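Local coordinates for surface protein R28 (Streptococcus pyogenes, PDB 6S5Z), which is a cell-wall-anchored streptococcal surface protein whose N-terminal region includes this immunoglobulin-like Rib domain, a domain type implicated in infection, at residues K27-N32 with V76-T81. Residues are numbered along the deposited sequence; the frame is centred on the assembly and turned at random.
Sequences KDSIAN and VKVTVT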
loop_
_atom_site.group_PDB
_atom_site.type_symbol
_atom_site.label_atom_id
_atom_site.label_comp_id
_atom_site.label_asym_id
_atom_site.label_seq_id
_atom_site.Cartn_x
_atom_site.Cartn_y
_atom_site.Cartn_z
ATOM N N LYS A 27 -1.490 -4.021 -2.820
ATOM C CA LYS A 27 -0.980 -3.414 -4.042
ATOM C C LYS A 27 -1.987 -2.449 -4.642
ATOM O O LYS A 27 -1.607 -1.520 -5.372
ATOM C CB LYS A 27 -0.632 -4.505 -5.054
ATOM C CG LYS A 27 -0.096 -3.969 -6.358
ATOM C CD LYS A 27 0.417 -5.086 -7.232
ATOM C CE LYS A 27 1.019 -4.564 -8.523
ATOM N NZ LYS A 27 1.542 -5.717 -9.317
ATOM N N ASP A 28 -3.275 -2.675 -4.388
ATOM C CA ASP A 28 -4.304 -1.844 -4.993
ATOM C C ASP A 28 -4.373 -0.462 -4.369
ATOM O O ASP A 28 -5.067 0.410 -4.913
ATOM C CB ASP A 28 -5.668 -2.520 -4.894
ATOM C CG ASP A 28 -5.818 -3.676 -5.858
ATOM O OD1 ASP A 28 -5.140 -3.686 -6.910
ATOM O OD2 ASP A 28 -6.639 -4.565 -5.580
ATOM N N SER A 29 -3.690 -0.252 -3.246
ATOM C CA SER A 29 -3.621 1.042 -2.586
ATOM C C SER A 29 -2.379 1.833 -2.968
ATOM O O SER A 29 -2.112 2.881 -2.366
ATOM C CB SER A 29 -3.688 0.865 -1.061
ATOM O OG SER A 29 -5.020 0.592 -0.658
ATOM N N ILE A 30 -1.617 1.372 -3.953
ATOM C CA ILE A 30 -0.448 2.098 -4.436
ATOM C C ILE A 30 -0.763 2.626 -5.830
ATOM O O ILE A 30 -1.142 1.855 -6.717
ATOM C CB ILE A 30 0.813 1.218 -4.457
ATOM C CG1 ILE A 30 1.160 0.725 -3.051
ATOM C CG2 ILE A 30 1.977 1.965 -5.104
ATOM C CD1 ILE A 30 1.438 1.823 -2.065
ATOM N N ALA A 31 -0.571 3.928 -6.024
ATOM C CA ALA A 31 -1.052 4.586 -7.235
ATOM C C ALA A 31 -0.158 4.308 -8.434
ATOM O O ALA A 31 -0.638 4.315 -9.573
ATOM C CB ALA A 31 -1.162 6.109 -7.023
ATOM N N ASN A 32 1.128 4.058 -8.215
ATOM C CA ASN A 32 2.074 4.084 -9.321
ATOM C C ASN A 32 2.942 2.833 -9.334
ATOM O O ASN A 32 4.168 2.913 -9.459
ATOM C CB ASN A 32 2.909 5.359 -9.231
ATOM C CG ASN A 32 3.771 5.392 -7.986
ATOM O OD1 ASN A 32 3.436 4.757 -6.980
ATOM N ND2 ASN A 32 4.894 6.114 -8.047
ATOM N N VAL A 76 -1.672 5.052 3.584
ATOM C CA VAL A 76 -2.794 5.081 2.648
ATOM C C VAL A 76 -4.091 5.305 3.408
ATOM O O VAL A 76 -4.166 5.163 4.627
ATOM C CB VAL A 76 -2.905 3.800 1.799
ATOM C CG1 VAL A 76 -1.602 3.480 1.080
ATOM C CG2 VAL A 76 -3.330 2.618 2.696
ATOM N N LYS A 77 -5.119 5.650 2.653
ATOM C CA LYS A 77 -6.430 5.935 3.201
ATOM C C LYS A 77 -7.458 5.147 2.414
ATOM O O LYS A 77 -7.352 5.019 1.188
ATOM C CB LYS A 77 -6.717 7.441 3.168
ATOM C CG LYS A 77 -5.727 8.203 4.042
ATOM C CD LYS A 77 -6.083 9.666 4.277
ATOM C CE LYS A 77 -5.254 10.214 5.446
ATOM N NZ LYS A 77 -5.780 11.486 6.017
ATOM N N VAL A 78 -8.432 4.595 3.126
ATOM C CA VAL A 78 -9.512 3.846 2.510
ATOM C C VAL A 78 -10.812 4.381 3.083
ATOM O O VAL A 78 -10.993 4.420 4.308
ATOM C CB VAL A 78 -9.396 2.327 2.752
ATOM C CG1 VAL A 78 -10.564 1.603 2.101
ATOM C CG2 VAL A 78 -8.082 1.767 2.209
ATOM N N THR A 79 -11.702 4.811 2.206
ATOM C CA THR A 79 -13.039 5.210 2.595
ATOM C C THR A 79 -13.919 3.979 2.487
ATOM O O THR A 79 -13.909 3.300 1.458
ATOM C CB THR A 79 -13.549 6.328 1.679
ATOM O OG1 THR A 79 -12.606 7.402 1.682
ATOM C CG2 THR A 79 -14.905 6.840 2.146
ATOM N N VAL A 80 -14.623 3.645 3.561
ATOM C CA VAL A 80 -15.539 2.514 3.537
ATOM C C VAL A 80 -16.954 3.068 3.635
ATOM O O VAL A 80 -17.274 3.789 4.586
ATOM C CB VAL A 80 -15.237 1.514 4.661
ATOM C CG1 VAL A 80 -16.113 0.281 4.518
ATOM C CG2 VAL A 80 -13.758 1.138 4.642
ATOM N N THR A 81 -17.779 2.786 2.629
ATOM C CA THR A 81 -19.162 3.248 2.566
ATOM C C THR A 81 -20.129 2.187 3.091
ATOM O O THR A 81 -19.843 0.987 3.081
ATOM C CB THR A 81 -19.542 3.591 1.125
ATOM O OG1 THR A 81 -19.648 2.380 0.367
ATOM C CG2 THR A 81 -18.454 4.421 0.487
HETATM O O HOH W 1 -6.014 3.066 -0.344
#
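Ser29, at the end of the 3-10 turn in the loop that links strands 16-19 and 41-44, packs against Val76 of the C-terminal strand 71-81 in the buried interior of the immunoglobulin-like Rib domain. In both residues the bond from CA to CB is directed at the other segment. Ser29 CB lies over the fork of the valine, 4.0 Å from Val76 CG1. The carbonyl oxygen Ser29 O comes within 3.5 Å of Val76 CG1. No direct hydrogen bond joins the two segments; a water does it instead. With its hydroxyl anti to the carbonyl carbon (chi1 -76°), Ser29 reaches along the strand, and Ser29 OG donates to this water at 2.7 Å. The water in turn donates to Lys77 O at 2.8 Å, tying the buried serine to the strand backbone. Beyond it, Val78 CG2 only grazes Ser29 OG, at 4.4 Å. The turn is itself closed by a bond from Ile30 N to Lys27 O. Val62 of strand 56-65 and Trp44 of strand 41-44 each touch both Ser29 and Val76, and Arg16 of strand 16-19 also meets Ser29, so the loop touches all four strands of the mixed sheet. Backbone hydrogen bonds of Ser29 with Lys14 and of Ala31 with Glu12 join it to the chain leading into strand 16-19.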